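PDB 6G43: putative major capsid protein from Cafeteriavirus-dependent mavirus, which forms the main shell of the mavirus capsid, in which double jelly-roll subunits assemble as trimeric capsomers. Local coordinates for the interface of chains A and B. Coordinates in Å, arbitrary orientation; residue numbers count along the deposited sequence, not the author numbering. Chains: chain A/B, Putative major capsid protein.

Three separate patches of one subunit boundary show how a capsomer is knit together by contacts of different character. Contact 1 pairs short strands through backbone bonds, contact 2 sets a glutamine amide on the start of a helix, and contact 3 packs a loop against a turn and a short 3-10 helix. Measured between the centres of their C-alpha atoms, contacts 1 and 2 lie about 50 Å apart, contacts 1 and 3 about 44 Å, and contacts 2 and 3 about 30 Å. They share no residue. Such wide spacing probably fixes how neighbouring subunits are tilted against each other in the trimer.

Contact 1: the interface of chains A and B. Residues chain A 505-507; chain B 15-19, 21.
A:Lys506 and the B:Leu15–B:Ala17 segment show how two subunits can be joined through main-chain atoms. Strand 505-506 of chain A lies parallel to strand 12-16 of chain B, with A:Leu505 bridged to B:Leu15 and A:Lys506 to B:Gln16. Both polar backbone groups of A:Lys506 take part: its N donates to B:Leu15 O at 3.0 Å, and its O accepts from B:Ala17 N at 3.2 Å. The second bond is the straighter, 162° at the hydrogen against 145°.

Side-chain contacts flank this pairing. The side chains of A:Lys506 and B:Gln16 run alongside each other and point the same way, with A:Lys506 CD 4.0 Å from B:Gln16 CG. With CG anti to the backbone N (chi1 179°), the lysine chain runs out beside the glutamine, bringing A:Lys506 CE within 3.6 Å of the amide nitrogen B:Gln16 NE2; the bend at the last torsion then turns only the amino end. A:Leu507 reaches over with one methyl branch: CD2 lies 3.9 Å from B:Ala17 CB and also meets the carbonyl oxygen B:Pro18 O at 3.4 Å. The carbonyl oxygen A:Leu507 O meets the ring of B:Tyr19 at its edge, in the ring plane, 3.6 Å from CD1.

In the fold, a strand near the end of the truncated chain, just after helix 497-502, meets the N-terminal strand of the neighbour, which leads into 3-10 helix 19-21.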
# COMPACT_ATOMS: atom_id res chain seq x y z
N LEU A 505 0.85 -30.23 15.09
CA LEU A 505 0.24 -28.92 14.93
C LEU A 505 1.24 -27.90 14.39
O LEU A 505 2.43 -27.96 14.70
CB LEU A 505 -0.29 -28.41 16.26
CG LEU A 505 -1.57 -29.07 16.76
CD1 LEU A 505 -1.73 -28.86 18.26
CD2 LEU A 505 -2.78 -28.54 16.00
N LYS A 506 0.73 -26.98 13.58
CA LYS A 506 1.50 -25.87 13.03
C LYS A 506 0.67 -24.60 13.23
O LYS A 506 -0.22 -24.30 12.43
CB LYS A 506 1.81 -26.13 11.55
CG LYS A 506 2.60 -25.03 10.85
CD LYS A 506 2.88 -25.39 9.40
CE LYS A 506 3.32 -24.18 8.59
NZ LYS A 506 4.72 -23.76 8.87
N LEU A 507 0.95 -23.89 14.31
CA LEU A 507 0.28 -22.63 14.64
C LEU A 507 0.97 -21.41 14.01
O LEU A 507 0.38 -20.33 13.93
CB LEU A 507 0.20 -22.46 16.16
CG LEU A 507 -0.56 -23.57 16.91
CD1 LEU A 507 -0.28 -23.53 18.40
CD2 LEU A 507 -2.05 -23.47 16.64
N LEU B 15 -0.70 -30.38 10.48
CA LEU B 15 -2.06 -29.87 10.65
C LEU B 15 -2.00 -28.39 11.02
O LEU B 15 -1.64 -28.04 12.14
CB LEU B 15 -2.80 -30.68 11.72
CG LEU B 15 -4.31 -30.48 11.84
CD1 LEU B 15 -5.04 -30.97 10.60
CD2 LEU B 15 -4.85 -31.21 13.07
N GLN B 16 -2.33 -27.53 10.05
CA GLN B 16 -2.32 -26.08 10.26
C GLN B 16 -3.55 -25.66 11.05
O GLN B 16 -4.65 -26.17 10.83
CB GLN B 16 -2.29 -25.34 8.92
CG GLN B 16 -0.94 -25.39 8.23
CD GLN B 16 -0.89 -24.57 6.95
OE1 GLN B 16 -1.91 -24.37 6.28
NE2 GLN B 16 0.30 -24.09 6.59
N ALA B 17 -3.35 -24.72 11.98
CA ALA B 17 -4.43 -24.16 12.79
C ALA B 17 -4.15 -22.68 13.07
O ALA B 17 -2.99 -22.28 13.09
CB ALA B 17 -4.57 -24.94 14.09
N PRO B 18 -5.21 -21.87 13.30
CA PRO B 18 -5.02 -20.43 13.54
C PRO B 18 -4.13 -20.10 14.74
O PRO B 18 -4.06 -20.87 15.70
CB PRO B 18 -6.44 -19.91 13.78
CG PRO B 18 -7.34 -20.90 13.15
CD PRO B 18 -6.64 -22.22 13.26
N TYR B 19 -3.48 -18.93 14.68
CA TYR B 19 -2.66 -18.41 15.77
C TYR B 19 -3.47 -18.09 17.03
O TYR B 19 -2.91 -18.03 18.13
CB TYR B 19 -1.90 -17.17 15.29
CG TYR B 19 -0.74 -16.76 16.16
CD1 TYR B 19 0.42 -17.54 16.22
CD2 TYR B 19 -0.78 -15.58 16.92
CE1 TYR B 19 1.50 -17.16 17.01
CE2 TYR B 19 0.30 -15.20 17.71
CZ TYR B 19 1.43 -16.00 17.76
OH TYR B 19 2.50 -15.64 18.54
N TYR B 21 -5.48 -20.14 18.45
CA TYR B 21 -5.39 -21.36 19.28
C TYR B 21 -4.06 -21.52 20.01
O TYR B 21 -3.96 -22.34 20.91
CB TYR B 21 -5.71 -22.62 18.46
CG TYR B 21 -7.17 -22.78 18.03
CD1 TYR B 21 -8.22 -22.45 18.89
CD2 TYR B 21 -7.48 -23.31 16.78
CE1 TYR B 21 -9.55 -22.62 18.50
CE2 TYR B 21 -8.80 -23.48 16.38
CZ TYR B 21 -9.83 -23.13 17.24
OH TYR B 21 -11.14 -23.30 16.86

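Contact 2: the interface of chains A and B. Residues chain A 165, 184; chain B 399-403.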
# COMPACT_ATOMS: atom_id res chain seq x y z
N GLN A 165 -6.06 6.61 -18.87
CA GLN A 165 -4.72 6.65 -19.41
C GLN A 165 -3.71 6.83 -18.29
O GLN A 165 -4.08 7.17 -17.15
CB GLN A 165 -4.62 7.79 -20.43
CG GLN A 165 -5.50 7.59 -21.66
CD GLN A 165 -5.71 8.87 -22.46
OE1 GLN A 165 -5.11 9.05 -23.50
NE2 GLN A 165 -6.57 9.74 -21.96
N TYR A 184 1.39 0.24 -27.33
CA TYR A 184 0.22 0.48 -28.17
C TYR A 184 0.50 1.55 -29.21
O TYR A 184 1.50 2.27 -29.12
CB TYR A 184 -0.97 0.93 -27.30
CG TYR A 184 -0.84 2.36 -26.84
CD1 TYR A 184 0.05 2.72 -25.82
CD2 TYR A 184 -1.58 3.38 -27.45
CE1 TYR A 184 0.19 4.04 -25.42
CE2 TYR A 184 -1.44 4.70 -27.06
CZ TYR A 184 -0.56 5.03 -26.04
OH TYR A 184 -0.42 6.33 -25.64
N ALA B 399 2.09 8.64 -22.93
CA ALA B 399 1.24 8.31 -21.78
C ALA B 399 -0.26 8.57 -21.97
O ALA B 399 -1.07 8.01 -21.23
CB ALA B 399 1.74 9.05 -20.55
N ASN B 400 -0.62 9.43 -22.93
CA ASN B 400 -2.02 9.81 -23.14
C ASN B 400 -2.40 9.85 -24.63
O ASN B 400 -2.85 10.87 -25.16
CB ASN B 400 -2.33 11.15 -22.44
CG ASN B 400 -1.49 12.31 -22.95
OD1 ASN B 400 -0.50 12.12 -23.66
ND2 ASN B 400 -1.90 13.53 -22.62
N GLY B 401 -2.27 8.69 -25.27
CA GLY B 401 -2.53 8.53 -26.71
C GLY B 401 -3.92 8.92 -27.19
O GLY B 401 -4.06 9.47 -28.28
N LEU B 402 -4.95 8.62 -26.39
CA LEU B 402 -6.34 8.95 -26.74
C LEU B 402 -6.59 10.46 -26.71
O LEU B 402 -7.27 10.99 -27.59
CB LEU B 402 -7.33 8.23 -25.83
CG LEU B 402 -7.30 6.70 -25.95
CD1 LEU B 402 -7.86 6.00 -24.72
CD2 LEU B 402 -8.03 6.25 -27.21
N THR B 403 -6.06 11.13 -25.69
CA THR B 403 -6.10 12.59 -25.60
C THR B 403 -5.47 13.27 -26.83
O THR B 403 -6.00 14.27 -27.32
CB THR B 403 -5.37 13.10 -24.34
OG1 THR B 403 -5.89 12.43 -23.18
CG2 THR B 403 -5.53 14.61 -24.17
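The side-chain amide of A:Gln165 reaches the first turn of helix 401-405 in chain B, an example of a polar side chain recognising a helix N-terminus. Its carbonyl oxygen OE1 accepts a hydrogen bond from B:Thr403 N at 3.2 Å, nearly straight at 163°, with the donor tilted 17° from the carbonyl plane. The amide nitrogen NE2 donates to the hydroxyl B:Thr403 OG1 at 3.0 Å, so B:Thr403 engages both ends of the amide and restrains its rotation. B:Leu402 N adds a weak, bent bond to OE1 at 2.9 Å. The partial positive charge at the N-terminus of this short helix may further favour the oxygen.

A second polar contact is weaker: B:Gly401 N approaches the phenol oxygen A:Tyr184 OH at 3.0 Å, but the bond is poorly aligned. The tyrosine presents its edge, with B:Gly401 CA in the ring plane and 4.0 Å from CE2.

Carbon contacts support the amide. With CG beside the backbone N (chi1 -64°) and the chain then extended, the glutamine crosses B:Leu402 obliquely. A:Gln165 CD lies 3.8 Å from B:Leu402 CB. A:Gln165 CD is also 3.9 Å from B:Asn400 CA.

A:Gln165 gives up 66 Å² of surface here, far more than A:Tyr184. By joining a loop and strand 183-186 of one subunit to a helix start in the next, the site probably contributes to cohesion and register within the capsomer.

Contact 3: the interface of chains A and B. Residues chain A 38-40; chain B 369-370, 372-373, 432.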
# COMPACT_ATOMS: atom_id res chain seq x y z
N PRO A 38 20.47 -15.05 -14.57
CA PRO A 38 20.86 -13.93 -15.44
C PRO A 38 19.79 -13.48 -16.44
O PRO A 38 18.83 -14.22 -16.70
CB PRO A 38 22.10 -14.47 -16.19
CG PRO A 38 22.31 -15.87 -15.74
CD PRO A 38 21.08 -16.32 -15.01
N TYR A 39 19.97 -12.27 -16.96
CA TYR A 39 19.09 -11.67 -17.96
C TYR A 39 19.68 -11.70 -19.38
O TYR A 39 19.10 -11.14 -20.31
CB TYR A 39 18.74 -10.23 -17.55
CG TYR A 39 17.64 -10.14 -16.51
CD1 TYR A 39 17.88 -10.51 -15.19
CD2 TYR A 39 16.36 -9.70 -16.85
CE1 TYR A 39 16.88 -10.44 -14.23
CE2 TYR A 39 15.36 -9.62 -15.90
CZ TYR A 39 15.62 -9.99 -14.59
OH TYR A 39 14.62 -9.92 -13.65
N SER A 40 20.82 -12.37 -19.55
CA SER A 40 21.44 -12.56 -20.87
C SER A 40 20.93 -13.83 -21.57
O SER A 40 21.48 -14.24 -22.59
CB SER A 40 22.96 -12.65 -20.70
OG SER A 40 23.31 -13.73 -19.84
N ILE B 369 26.04 -8.16 -24.54
CA ILE B 369 25.23 -8.67 -23.44
C ILE B 369 23.98 -7.80 -23.31
O ILE B 369 24.06 -6.57 -23.41
CB ILE B 369 26.00 -8.69 -22.10
CG1 ILE B 369 27.31 -9.49 -22.23
CG2 ILE B 369 25.16 -9.31 -20.99
CD1 ILE B 369 28.36 -9.12 -21.20
N PHE B 370 22.84 -8.45 -23.10
CA PHE B 370 21.50 -7.84 -23.09
C PHE B 370 20.99 -7.30 -24.44
O PHE B 370 19.98 -6.58 -24.46
CB PHE B 370 21.37 -6.71 -22.03
CG PHE B 370 21.68 -7.12 -20.61
CD1 PHE B 370 21.51 -8.43 -20.16
CD2 PHE B 370 22.10 -6.16 -19.70
CE1 PHE B 370 21.78 -8.77 -18.85
CE2 PHE B 370 22.37 -6.49 -18.38
CZ PHE B 370 22.21 -7.80 -17.95
N GLU B 372 19.45 -8.85 -26.84
CA GLU B 372 18.12 -9.42 -27.07
C GLU B 372 16.97 -8.77 -26.27
O GLU B 372 15.81 -8.91 -26.65
CB GLU B 372 18.14 -10.95 -26.85
CG GLU B 372 17.99 -11.46 -25.41
CD GLU B 372 19.18 -11.17 -24.50
OE1 GLU B 372 20.21 -10.64 -24.97
OE2 GLU B 372 19.08 -11.48 -23.28
N LEU B 373 17.29 -8.06 -25.18
CA LEU B 373 16.29 -7.50 -24.28
C LEU B 373 15.53 -6.30 -24.85
O LEU B 373 16.14 -5.35 -25.35
CB LEU B 373 16.93 -7.10 -22.94
CG LEU B 373 17.59 -8.21 -22.11
CD1 LEU B 373 17.97 -7.67 -20.74
CD2 LEU B 373 16.68 -9.42 -21.96
N ASP B 432 23.54 -10.49 -13.09
CA ASP B 432 22.55 -10.38 -14.17
C ASP B 432 23.16 -10.56 -15.57
O ASP B 432 22.47 -10.99 -16.49
CB ASP B 432 21.83 -9.02 -14.13
CG ASP B 432 21.00 -8.82 -12.86
OD1 ASP B 432 20.32 -9.77 -12.41
OD2 ASP B 432 21.02 -7.70 -12.32
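A:Tyr39 meets B:Asp432 and B:Phe370 mainly through its backbone and CB, illustrating how a tyrosine can engage a partner chiefly through its main chain while its ring lies alongside; the residue loses 47 Å² of surface. Its N donates to the carbonyl oxygen B:Asp432 O at 2.8 Å; the bond is nearly straight, 163° at the hydrogen, and lies in the carbonyl plane on a lone pair. The A:Tyr39 and B:Asp432 side chains then run alongside one another, with ring and carboxylate planes 87° apart. The carboxylate oxygen B:Asp432 OD1 comes 3.8 Å from the ring carbon A:Tyr39 CD1.

A:Tyr39 CB packs 3.6 Å from B:Phe370 CE1. The A:Tyr39 carbonyl oxygen meets the methyl B:Leu373 CD2 at 3.4 Å. It also lies 3.0 Å from the carboxylate oxygen B:Glu372 OE2, a pairing that would make a hydrogen bond if the acid were protonated, which the structure alone does not show. The bend of the glutamate at chi2 (-69°) turns its carboxylate towards this carbonyl.

A:Ser40 places its backbone N at the edge of the B:Phe370 ring, in the ring plane, and its CB lies 4.0 Å from B:Ile369 CG2. That isoleucine methyl also covers one face of the phenylalanine near its rim, backing the ring from within chain B.

Here the loop between strands 29-34 and 42-45 fits against 3-10 helix 430-433 and the turn after strand 366-369, an arrangement that probably steadies the subunit boundary of the capsomer.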